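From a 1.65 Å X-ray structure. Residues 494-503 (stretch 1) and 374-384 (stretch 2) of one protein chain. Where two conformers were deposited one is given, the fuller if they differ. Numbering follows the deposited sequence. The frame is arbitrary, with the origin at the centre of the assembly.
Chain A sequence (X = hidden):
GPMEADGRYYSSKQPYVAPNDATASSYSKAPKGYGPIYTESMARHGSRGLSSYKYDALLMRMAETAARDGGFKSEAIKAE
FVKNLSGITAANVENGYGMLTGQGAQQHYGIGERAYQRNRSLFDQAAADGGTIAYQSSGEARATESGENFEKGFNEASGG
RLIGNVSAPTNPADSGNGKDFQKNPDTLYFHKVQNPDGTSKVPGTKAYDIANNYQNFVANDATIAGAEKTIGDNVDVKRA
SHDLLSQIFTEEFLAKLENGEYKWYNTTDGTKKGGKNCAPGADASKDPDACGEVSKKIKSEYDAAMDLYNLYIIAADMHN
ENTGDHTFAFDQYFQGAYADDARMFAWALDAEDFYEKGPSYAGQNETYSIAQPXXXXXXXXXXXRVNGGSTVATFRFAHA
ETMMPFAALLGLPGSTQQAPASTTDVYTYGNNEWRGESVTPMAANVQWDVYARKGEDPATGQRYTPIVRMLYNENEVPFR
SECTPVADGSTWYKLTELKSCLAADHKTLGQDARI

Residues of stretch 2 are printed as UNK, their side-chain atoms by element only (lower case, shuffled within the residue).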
# COMPACT_ATOMS: atom_id res chain seq x y z
N LYS A 494 -26.82 5.73 -6.42
CA LYS A 494 -27.73 4.76 -5.82
C LYS A 494 -27.04 3.42 -5.60
O LYS A 494 -26.21 2.99 -6.43
CB LYS A 494 -28.94 4.53 -6.72
CG LYS A 494 -29.99 5.62 -6.68
CD LYS A 494 -31.26 5.12 -7.37
CE LYS A 494 -32.34 6.21 -7.41
NZ LYS A 494 -33.57 5.75 -8.15
N LEU A 495 -27.39 2.76 -4.50
CA LEU A 495 -26.85 1.43 -4.21
C LEU A 495 -27.21 0.44 -5.32
O LEU A 495 -26.39 -0.40 -5.71
CB LEU A 495 -27.37 0.93 -2.87
CG LEU A 495 -26.91 -0.46 -2.42
CD1 LEU A 495 -25.41 -0.50 -2.22
CD2 LEU A 495 -27.64 -0.85 -1.14
N THR A 496 -28.43 0.55 -5.84
CA THR A 496 -28.85 -0.31 -6.94
C THR A 496 -27.94 -0.11 -8.16
O THR A 496 -27.58 -1.07 -8.84
CB THR A 496 -30.30 -0.02 -7.35
OG1 THR A 496 -30.47 1.39 -7.52
CG2 THR A 496 -31.28 -0.51 -6.28
N GLU A 497 -27.58 1.14 -8.41
CA GLU A 497 -26.74 1.47 -9.56
C GLU A 497 -25.35 0.87 -9.38
O GLU A 497 -24.80 0.31 -10.33
CB GLU A 497 -26.67 2.99 -9.78
CG GLU A 497 -25.61 3.42 -10.81
CD GLU A 497 -25.98 3.09 -12.24
OE1 GLU A 497 -27.05 2.50 -12.48
OE2 GLU A 497 -25.18 3.43 -13.15
N LEU A 498 -24.78 0.99 -8.18
CA LEU A 498 -23.45 0.44 -7.94
C LEU A 498 -23.44 -1.07 -8.10
O LEU A 498 -22.49 -1.63 -8.64
CB LEU A 498 -22.92 0.82 -6.56
CG LEU A 498 -22.63 2.31 -6.36
CD1 LEU A 498 -21.91 2.53 -5.04
CD2 LEU A 498 -21.80 2.83 -7.53
N LYS A 499 -24.50 -1.74 -7.65
CA LYS A 499 -24.53 -3.20 -7.75
C LYS A 499 -24.52 -3.65 -9.21
O LYS A 499 -23.96 -4.70 -9.54
CB LYS A 499 -25.75 -3.76 -7.02
CG LYS A 499 -25.62 -3.73 -5.51
CD LYS A 499 -26.90 -4.24 -4.84
CE LYS A 499 -26.79 -4.19 -3.32
NZ LYS A 499 -28.11 -4.43 -2.67
N SER A 500 -25.12 -2.85 -10.07
CA SER A 500 -25.09 -3.14 -11.49
C SER A 500 -23.79 -2.69 -12.14
O SER A 500 -23.14 -3.45 -12.86
CB SER A 500 -26.29 -2.46 -12.18
OG SER A 500 -26.21 -2.51 -13.59
N CYS A 501 -23.38 -1.46 -11.87
CA CYS A 501 -22.30 -0.83 -12.63
C CYS A 501 -20.90 -1.22 -12.17
O CYS A 501 -19.93 -1.06 -12.90
CB CYS A 501 -22.45 0.70 -12.67
SG CYS A 501 -22.01 1.64 -11.17
N LEU A 502 -20.80 -1.73 -10.94
CA LEU A 502 -19.50 -2.20 -10.44
C LEU A 502 -19.28 -3.67 -10.72
O LEU A 502 -18.18 -4.19 -10.50
CB LEU A 502 -19.33 -1.92 -8.95
CG LEU A 502 -19.40 -0.44 -8.59
CD1 LEU A 502 -19.05 -0.25 -7.13
CD2 LEU A 502 -18.45 0.36 -9.48
N ALA A 503 -20.32 -4.35 -11.20
CA ALA A 503 -20.17 -5.74 -11.63
C ALA A 503 -19.43 -5.79 -12.97
O ALA A 503 -19.29 -4.76 -13.64
CB ALA A 503 -21.54 -6.41 -11.74
N UNK A 374 -13.55 -8.68 -1.76
CA UNK A 374 -13.56 -7.43 -1.01
C UNK A 374 -14.65 -6.50 -1.53
O UNK A 374 -15.40 -5.89 -0.76
c UNK A 374 -12.13 -5.40 -0.35
c UNK A 374 -10.72 -4.82 -0.50
c UNK A 374 -12.20 -6.74 -1.08
c UNK A 374 -12.49 -5.55 1.13
N UNK A 375 -14.75 -6.40 -2.85
CA UNK A 375 -15.83 -5.61 -3.46
C UNK A 375 -17.19 -6.20 -3.07
O UNK A 375 -18.11 -5.46 -2.74
c UNK A 375 -16.77 -4.79 -5.74
c UNK A 375 -15.67 -5.56 -4.98
c UNK A 375 -16.97 -3.40 -5.15
c UNK A 375 -16.38 -4.70 -7.21
N UNK A 376 -17.31 -7.53 -3.09
CA UNK A 376 -18.52 -8.18 -2.60
C UNK A 376 -18.83 -7.74 -1.17
O UNK A 376 -19.98 -7.43 -0.85
o UNK A 376 -18.85 -9.58 -4.97
c UNK A 376 -18.40 -9.71 -2.62
c UNK A 376 -18.47 -10.30 -4.02
o UNK A 376 -18.16 -11.51 -4.16
N UNK A 377 -17.82 -7.71 -0.31
CA UNK A 377 -18.07 -7.36 1.08
C UNK A 377 -18.38 -5.88 1.27
O UNK A 377 -19.13 -5.51 2.18
o UNK A 377 -16.76 -7.19 4.30
c UNK A 377 -16.88 -7.74 1.98
o UNK A 377 -18.17 -8.76 3.68
c UNK A 377 -17.29 -7.91 3.42
N UNK A 378 -17.80 -5.04 0.42
CA UNK A 378 -18.10 -3.60 0.45
C UNK A 378 -19.60 -3.40 0.24
O UNK A 378 -20.22 -2.55 0.88
c UNK A 378 -16.12 -0.65 -0.05
c UNK A 378 -16.13 -2.05 -0.01
c UNK A 378 -13.98 -1.98 1.12
c UNK A 378 -13.99 -0.59 1.07
c UNK A 378 -15.06 0.08 0.48
c UNK A 378 -15.06 -2.70 0.58
c UNK A 378 -17.29 -2.82 -0.59
N UNK A 379 -20.18 -4.20 -0.65
CA UNK A 379 -21.61 -4.07 -0.93
C UNK A 379 -22.44 -4.81 0.11
O UNK A 379 -23.48 -4.32 0.56
c UNK A 379 -21.25 -4.45 -4.77
c UNK A 379 -22.02 -2.37 -3.59
c UNK A 379 -21.29 -3.71 -3.44
c UNK A 379 -21.92 -4.58 -2.34
N UNK A 380 -21.98 -6.00 0.49
CA UNK A 380 -22.73 -6.83 1.43
C UNK A 380 -22.90 -6.21 2.81
O UNK A 380 -23.93 -6.40 3.45
o UNK A 380 -23.28 -8.87 -0.41
c UNK A 380 -22.10 -8.22 1.56
n UNK A 380 -21.54 -10.15 0.20
c UNK A 380 -22.36 -9.11 0.36
N UNK A 381 -21.88 -5.50 3.28
CA UNK A 381 -21.98 -4.87 4.59
C UNK A 381 -22.92 -3.66 4.56
O UNK A 381 -23.52 -3.30 5.58
c UNK A 381 -19.72 -5.69 5.41
c UNK A 381 -20.60 -4.47 5.19
o UNK A 381 -19.94 -3.55 4.31
N UNK A 382 -23.05 -3.02 3.39
CA UNK A 382 -24.05 -1.98 3.24
C UNK A 382 -25.43 -2.63 3.35
O UNK A 382 -26.28 -2.15 4.11
c UNK A 382 -23.93 -1.23 1.90
c UNK A 382 -22.31 0.13 0.45
c UNK A 382 -25.10 -0.27 1.71
c UNK A 382 -22.62 -0.45 1.85
N UNK A 383 -25.66 -3.71 2.61
CA UNK A 383 -26.93 -4.42 2.70
C UNK A 383 -27.27 -4.82 4.14
O UNK A 383 -28.41 -4.67 4.58
o UNK A 383 -26.60 -6.21 -0.46
c UNK A 383 -26.93 -5.67 1.81
o UNK A 383 -27.58 -4.29 -0.02
c UNK A 383 -27.05 -5.36 0.34
N UNK A 384 -26.28 -5.33 4.88
CA UNK A 384 -26.54 -5.76 6.26
C UNK A 384 -27.10 -4.62 7.11
O UNK A 384 -28.00 -4.82 7.93
c UNK A 384 -25.27 -6.31 6.90

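Position 374 carries four carbons forked at the second, the mark of leucine; Leu374 lies out of reach of stretch 1, and its carbonyl oxygen accepts from the backbone nitrogen of position 378. Position 375 has the same four carbons with the same fork, but its CA-to-CB bond points toward stretch 1, where both branch ends approach Leu502. This is Leu375: its CD2 lies 3.8 Å from Leu502 O, and its CD1 lies 4.3 Å from Leu502 CD1.

At 376, two carbons end in two oxygens, a short carboxylate that makes no contact with stretch 1; it is Asp376. Position 377 repeats the pattern, two carbons with two oxygens on the second and no contact across, and is Asp377. Position 378 shows one carbon followed by a ring of six carbons without a hydroxyl, hence Phe378, buried but beyond reach of stretch 1.

Position 379 again has four carbons forked at the second, set among Leu495, Leu498 and Lys499. It is Leu379, and its CD2 meets all three, at 4.1 Å from Leu495 CD1, 4.5 Å from Leu498 CB and 4.3 Å from Lys499 CG. At 380 two carbons lead to one oxygen and one nitrogen, the amide of Asn380; its CA-to-CB bond points away and no contact forms. Position 381 has a first carbon bearing one oxygen and one carbon, the branching of threonine, and Thr381 too is out of reach.

Position 382 holds four carbons forked at the first, with one arm two carbons long, and approaches Leu495. The early fork distinguishes isoleucine from leucine: Ile382 CG2 sits 3.9 Å from Leu495 CD2. At 383, two carbons carry two oxygens, one of them close to the amine of Lys499. This is Asp383, whose OD1 accepts a hydrogen bond from Lys499 NZ at 2.7 Å within a salt bridge; the same OD1 lies 3.6 Å from Leu495 CD2. The single carbon at 384 identifies Ala384, which makes no contact.

The two helices run nearly antiparallel, at 159°, with axes 11.3 Å apart at closest approach. The direction sets the pairing: Leu502 meets Leu375, whereas Leu495 reaches Leu379, Ile382 and Asp383. Leucine and isoleucine side chains supply the apolar packing. Lys499 leaves its backbone sideways, but its extended chain, with chi2 to chi4 all t, runs past Leu379 and brings its charge to Asp383, joining an electrostatic tie to the apolar contact.

Stretch 2 374-384: LLDDFLNTIDA
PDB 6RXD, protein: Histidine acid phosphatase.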